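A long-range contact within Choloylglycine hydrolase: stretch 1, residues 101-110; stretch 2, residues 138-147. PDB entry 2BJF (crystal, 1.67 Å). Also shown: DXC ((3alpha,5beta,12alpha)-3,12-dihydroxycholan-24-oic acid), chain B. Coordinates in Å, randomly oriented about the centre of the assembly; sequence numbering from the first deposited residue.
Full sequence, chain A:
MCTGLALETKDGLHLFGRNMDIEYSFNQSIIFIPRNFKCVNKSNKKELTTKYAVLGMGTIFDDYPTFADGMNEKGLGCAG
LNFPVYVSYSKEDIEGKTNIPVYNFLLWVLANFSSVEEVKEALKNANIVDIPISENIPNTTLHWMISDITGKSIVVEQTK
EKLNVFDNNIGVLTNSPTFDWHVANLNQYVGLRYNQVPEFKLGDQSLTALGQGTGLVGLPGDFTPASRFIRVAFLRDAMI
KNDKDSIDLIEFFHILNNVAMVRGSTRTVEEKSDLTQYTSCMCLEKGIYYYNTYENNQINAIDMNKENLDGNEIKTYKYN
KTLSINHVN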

# COMPACT_ATOMS: atom_id res chain seq x y z
N PRO A 101 -7.06 -32.55 24.17
CA PRO A 101 -5.67 -32.13 24.04
C PRO A 101 -5.41 -31.50 22.67
O PRO A 101 -5.98 -31.95 21.67
CB PRO A 101 -4.89 -33.44 24.18
CG PRO A 101 -5.82 -34.37 24.88
CD PRO A 101 -7.17 -34.01 24.37
N VAL A 102 -4.56 -30.47 22.64
CA VAL A 102 -4.28 -29.72 21.41
C VAL A 102 -3.90 -30.63 20.24
O VAL A 102 -4.46 -30.51 19.14
CB VAL A 102 -3.18 -28.65 21.62
CG1 VAL A 102 -3.03 -27.78 20.37
CG2 VAL A 102 -3.49 -27.77 22.82
N TYR A 103 -2.95 -31.54 20.48
CA TYR A 103 -2.45 -32.46 19.45
C TYR A 103 -3.52 -33.39 18.88
O TYR A 103 -3.37 -33.91 17.78
CB TYR A 103 -1.27 -33.28 19.99
CG TYR A 103 -1.65 -34.25 21.09
CD1 TYR A 103 -2.16 -35.52 20.80
CD2 TYR A 103 -1.49 -33.91 22.44
CE1 TYR A 103 -2.52 -36.41 21.80
CE2 TYR A 103 -1.84 -34.80 23.45
CZ TYR A 103 -2.35 -36.04 23.13
OH TYR A 103 -2.70 -36.93 24.12
N ASN A 104 -4.59 -33.60 19.65
CA ASN A 104 -5.62 -34.57 19.29
C ASN A 104 -6.91 -33.96 18.73
O ASN A 104 -7.81 -34.69 18.31
CB ASN A 104 -5.95 -35.47 20.50
CG ASN A 104 -6.57 -36.80 20.09
OD1 ASN A 104 -6.08 -37.48 19.18
ND2 ASN A 104 -7.64 -37.19 20.77
N PHE A 105 -6.99 -32.63 18.71
CA PHE A 105 -8.23 -31.96 18.31
C PHE A 105 -8.70 -32.33 16.90
O PHE A 105 -9.87 -32.65 16.69
CB PHE A 105 -8.13 -30.44 18.44
CG PHE A 105 -9.41 -29.72 18.12
CD1 PHE A 105 -10.39 -29.56 19.09
CD2 PHE A 105 -9.65 -29.21 16.85
CE1 PHE A 105 -11.59 -28.90 18.80
CE2 PHE A 105 -10.83 -28.54 16.55
CZ PHE A 105 -11.81 -28.39 17.53
N LEU A 106 -7.78 -32.28 15.93
CA LEU A 106 -8.13 -32.56 14.54
C LEU A 106 -8.69 -33.98 14.38
O LEU A 106 -9.74 -34.17 13.77
CB LEU A 106 -6.92 -32.33 13.62
CG LEU A 106 -7.23 -31.92 12.18
CD1 LEU A 106 -6.06 -31.16 11.59
CD2 LEU A 106 -7.59 -33.10 11.30
N LEU A 107 -7.98 -34.96 14.95
CA LEU A 107 -8.43 -36.35 14.91
C LEU A 107 -9.75 -36.54 15.66
O LEU A 107 -10.61 -37.31 15.22
CB LEU A 107 -7.35 -37.29 15.47
CG LEU A 107 -7.64 -38.80 15.50
CD1 LEU A 107 -7.96 -39.35 14.12
CD2 LEU A 107 -6.46 -39.54 16.12
N TRP A 108 -9.92 -35.83 16.78
CA TRP A 108 -11.15 -35.89 17.57
C TRP A 108 -12.37 -35.46 16.74
O TRP A 108 -13.44 -36.07 16.82
CB TRP A 108 -11.03 -35.05 18.84
CG TRP A 108 -12.30 -34.93 19.64
CD1 TRP A 108 -12.77 -35.82 20.56
CD2 TRP A 108 -13.25 -33.86 19.60
NE1 TRP A 108 -13.96 -35.37 21.09
CE2 TRP A 108 -14.28 -34.17 20.52
CE3 TRP A 108 -13.33 -32.66 18.87
CZ2 TRP A 108 -15.38 -33.33 20.73
CZ3 TRP A 108 -14.43 -31.83 19.07
CH2 TRP A 108 -15.43 -32.17 20.00
N VAL A 109 -12.19 -34.41 15.93
CA VAL A 109 -13.25 -33.92 15.05
C VAL A 109 -13.60 -34.96 13.98
O VAL A 109 -14.76 -35.32 13.81
CB VAL A 109 -12.86 -32.58 14.37
CG1 VAL A 109 -13.86 -32.19 13.29
CG2 VAL A 109 -12.76 -31.47 15.41
N LEU A 110 -12.58 -35.46 13.28
CA LEU A 110 -12.78 -36.34 12.13
C LEU A 110 -13.24 -37.74 12.51
O LEU A 110 -14.04 -38.35 11.80
CB LEU A 110 -11.51 -36.42 11.28
CG LEU A 110 -11.02 -35.12 10.64
CD1 LEU A 110 -9.80 -35.41 9.80
CD2 LEU A 110 -12.11 -34.46 9.80
N PRO A 138 5.86 -28.65 24.45
CA PRO A 138 4.78 -27.71 24.18
C PRO A 138 4.05 -28.04 22.88
O PRO A 138 4.69 -28.40 21.88
CB PRO A 138 5.51 -26.36 24.04
CG PRO A 138 6.77 -26.54 24.79
CD PRO A 138 7.16 -27.96 24.57
N ASN A 139 2.73 -27.94 22.90
CA ASN A 139 1.92 -28.11 21.70
C ASN A 139 2.04 -26.89 20.80
O ASN A 139 2.21 -25.77 21.28
CB ASN A 139 0.45 -28.33 22.08
CG ASN A 139 0.18 -29.73 22.57
OD1 ASN A 139 0.32 -30.71 21.84
ND2 ASN A 139 -0.23 -29.84 23.83
N THR A 140 1.95 -27.13 19.49
CA THR A 140 1.92 -26.06 18.51
C THR A 140 0.69 -25.18 18.76
O THR A 140 -0.39 -25.68 19.07
CB THR A 140 1.90 -26.62 17.06
OG1 THR A 140 2.95 -27.58 16.91
CG2 THR A 140 2.08 -25.51 16.03
N THR A 141 0.88 -23.87 18.65
CA THR A 141 -0.22 -22.91 18.77
C THR A 141 -1.09 -23.00 17.51
O THR A 141 -0.61 -22.76 16.40
CB THR A 141 0.30 -21.48 18.95
OG1 THR A 141 1.24 -21.17 17.91
CG2 THR A 141 0.99 -21.33 20.30
N LEU A 142 -2.36 -23.35 17.70
CA LEU A 142 -3.23 -23.68 16.57
C LEU A 142 -4.63 -23.10 16.66
O LEU A 142 -5.17 -22.89 17.75
CB LEU A 142 -3.36 -25.21 16.44
CG LEU A 142 -2.13 -26.06 16.12
CD1 LEU A 142 -2.41 -27.50 16.50
CD2 LEU A 142 -1.72 -25.94 14.66
N HIS A 143 -5.20 -22.84 15.49
CA HIS A 143 -6.65 -22.71 15.32
C HIS A 143 -7.09 -23.57 14.14
O HIS A 143 -6.26 -23.99 13.33
CB HIS A 143 -7.09 -21.24 15.21
CG HIS A 143 -6.61 -20.52 13.99
ND1 HIS A 143 -7.16 -19.34 13.56
CD2 HIS A 143 -5.63 -20.81 13.10
CE1 HIS A 143 -6.55 -18.93 12.47
NE2 HIS A 143 -5.61 -19.81 12.16
N TRP A 144 -8.38 -23.87 14.06
CA TRP A 144 -8.86 -24.87 13.11
C TRP A 144 -9.98 -24.35 12.21
O TRP A 144 -10.83 -23.58 12.64
CB TRP A 144 -9.34 -26.12 13.85
CG TRP A 144 -8.27 -26.83 14.63
CD1 TRP A 144 -7.51 -27.89 14.21
CD2 TRP A 144 -7.83 -26.52 15.95
NE1 TRP A 144 -6.63 -28.26 15.20
CE2 TRP A 144 -6.80 -27.43 16.28
CE3 TRP A 144 -8.20 -25.56 16.91
CZ2 TRP A 144 -6.14 -27.42 17.51
CZ3 TRP A 144 -7.54 -25.54 18.13
CH2 TRP A 144 -6.53 -26.47 18.42
N MET A 145 -9.95 -24.80 10.96
CA MET A 145 -11.07 -24.61 10.04
C MET A 145 -11.72 -25.96 9.77
O MET A 145 -11.03 -26.95 9.52
CB MET A 145 -10.61 -23.96 8.74
CG MET A 145 -11.75 -23.61 7.79
SD MET A 145 -11.20 -22.61 6.39
CE MET A 145 -12.67 -22.64 5.36
N ILE A 146 -13.05 -26.00 9.85
CA ILE A 146 -13.82 -27.22 9.65
C ILE A 146 -14.87 -26.96 8.57
O ILE A 146 -15.55 -25.93 8.60
CB ILE A 146 -14.49 -27.69 10.97
CG1 ILE A 146 -13.44 -27.92 12.06
CG2 ILE A 146 -15.30 -28.97 10.74
CD1 ILE A 146 -14.00 -28.05 13.47
N SER A 147 -14.98 -27.88 7.62
CA SER A 147 -15.87 -27.71 6.47
C SER A 147 -16.43 -29.06 6.03
O SER A 147 -15.78 -30.09 6.22
CB SER A 147 -15.11 -27.05 5.32
OG SER A 147 -16.00 -26.49 4.36
C1 DXC B . 6.22 -30.68 18.87
C2 DXC B . 4.72 -30.86 19.12
C3 DXC B . 4.17 -32.22 18.64
C4 DXC B . 4.55 -32.55 17.18
C5 DXC B . 6.05 -32.34 16.97
C6 DXC B . 6.55 -30.96 17.41
C7 DXC B . 2.66 -32.28 18.90
C8 DXC B . 1.83 -31.46 17.91
C9 DXC B . 2.21 -31.68 16.44
C10 DXC B . 3.74 -31.65 16.22
C11 DXC B . 1.61 -30.59 15.55
C12 DXC B . 1.89 -30.75 14.06
C13 DXC B . 3.41 -30.78 13.82
C14 DXC B . 4.10 -31.81 14.72
C15 DXC B . 0.12 -30.25 15.67
C16 DXC B . -0.16 -29.48 14.38
C17 DXC B . 1.13 -29.51 13.55
C18 DXC B . 4.26 -34.03 16.90
C19 DXC B . 0.87 -29.32 12.04
O1 DXC B . 4.00 -29.49 14.01
O2 DXC B . 6.59 -29.34 19.19
C20 DXC B . 1.27 -32.04 13.49
C21 DXC B . 0.30 -27.93 11.74
C22 DXC B . 1.23 -26.79 12.15
C23 DXC B . 0.97 -25.51 11.39
O3 DXC B . 0.18 -25.52 10.43
O4 DXC B . 1.56 -24.48 11.77
C24 DXC B . 2.08 -29.58 11.13
O HOH W 1 -5.05 -30.80 16.39

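Pro101 opens stretch 1 without touching stretch 2. Its carbonyl O accepts a hydrogen bond from Asn104 N at 3.0 Å.

Val102 points toward stretch 2 and meets four of its residues. Its CB lies 3.7 Å from Asn139 CG. Its CG1 lies 3.6 Å from Thr140 O, 3.9 Å from Leu142 CD1 and 4.2 Å from Trp144 CH2. Leu142 CD1 is also 3.7 Å from DXC C16, so this leucine touches both the valine and the bound bile acid.

Tyr103 points sideways. Asn139 OD1 sits 3.5 Å from Tyr103 CB, at the edge of the ring and near its plane. No hydrogen bond links the two residues; Tyr103 OH and Asn139 ND2 are bonded elsewhere in the structure. Asn104 points away.

Phe105 is helical and points toward stretch 2. Its CD2 lies over one face of the Trp144 indole, 3.4 Å from Trp144 CD2. The Phe105 ring and the six-membered ring of Trp144 have centroids 4.3 Å apart and planes at 43°, an oblique pairing. Phe105 CE2 also reaches Ile146 CD1 at 4.4 Å.

Leu106 makes a looser apolar contact, CD1 to Trp144 CD1 at 4.4 Å. Its backbone N is 4.2 Å from Trp144 NE1, and one water bridges the gap. The water accepts from Leu106 N at 3.1 Å and from Trp144 NE1 at 3.2 Å, and donates to Val102 O at 2.8 Å. It thereby joins the two stretches, which share no direct hydrogen bond.

Leu107 and Trp108 make no contact. One turn after Phe105, Val109 again points toward the strand, and its CG2 packs against Ile146 CD1 at 4.1 Å. Ile146 CD1 thus meets both residues. Leu110 makes no contact.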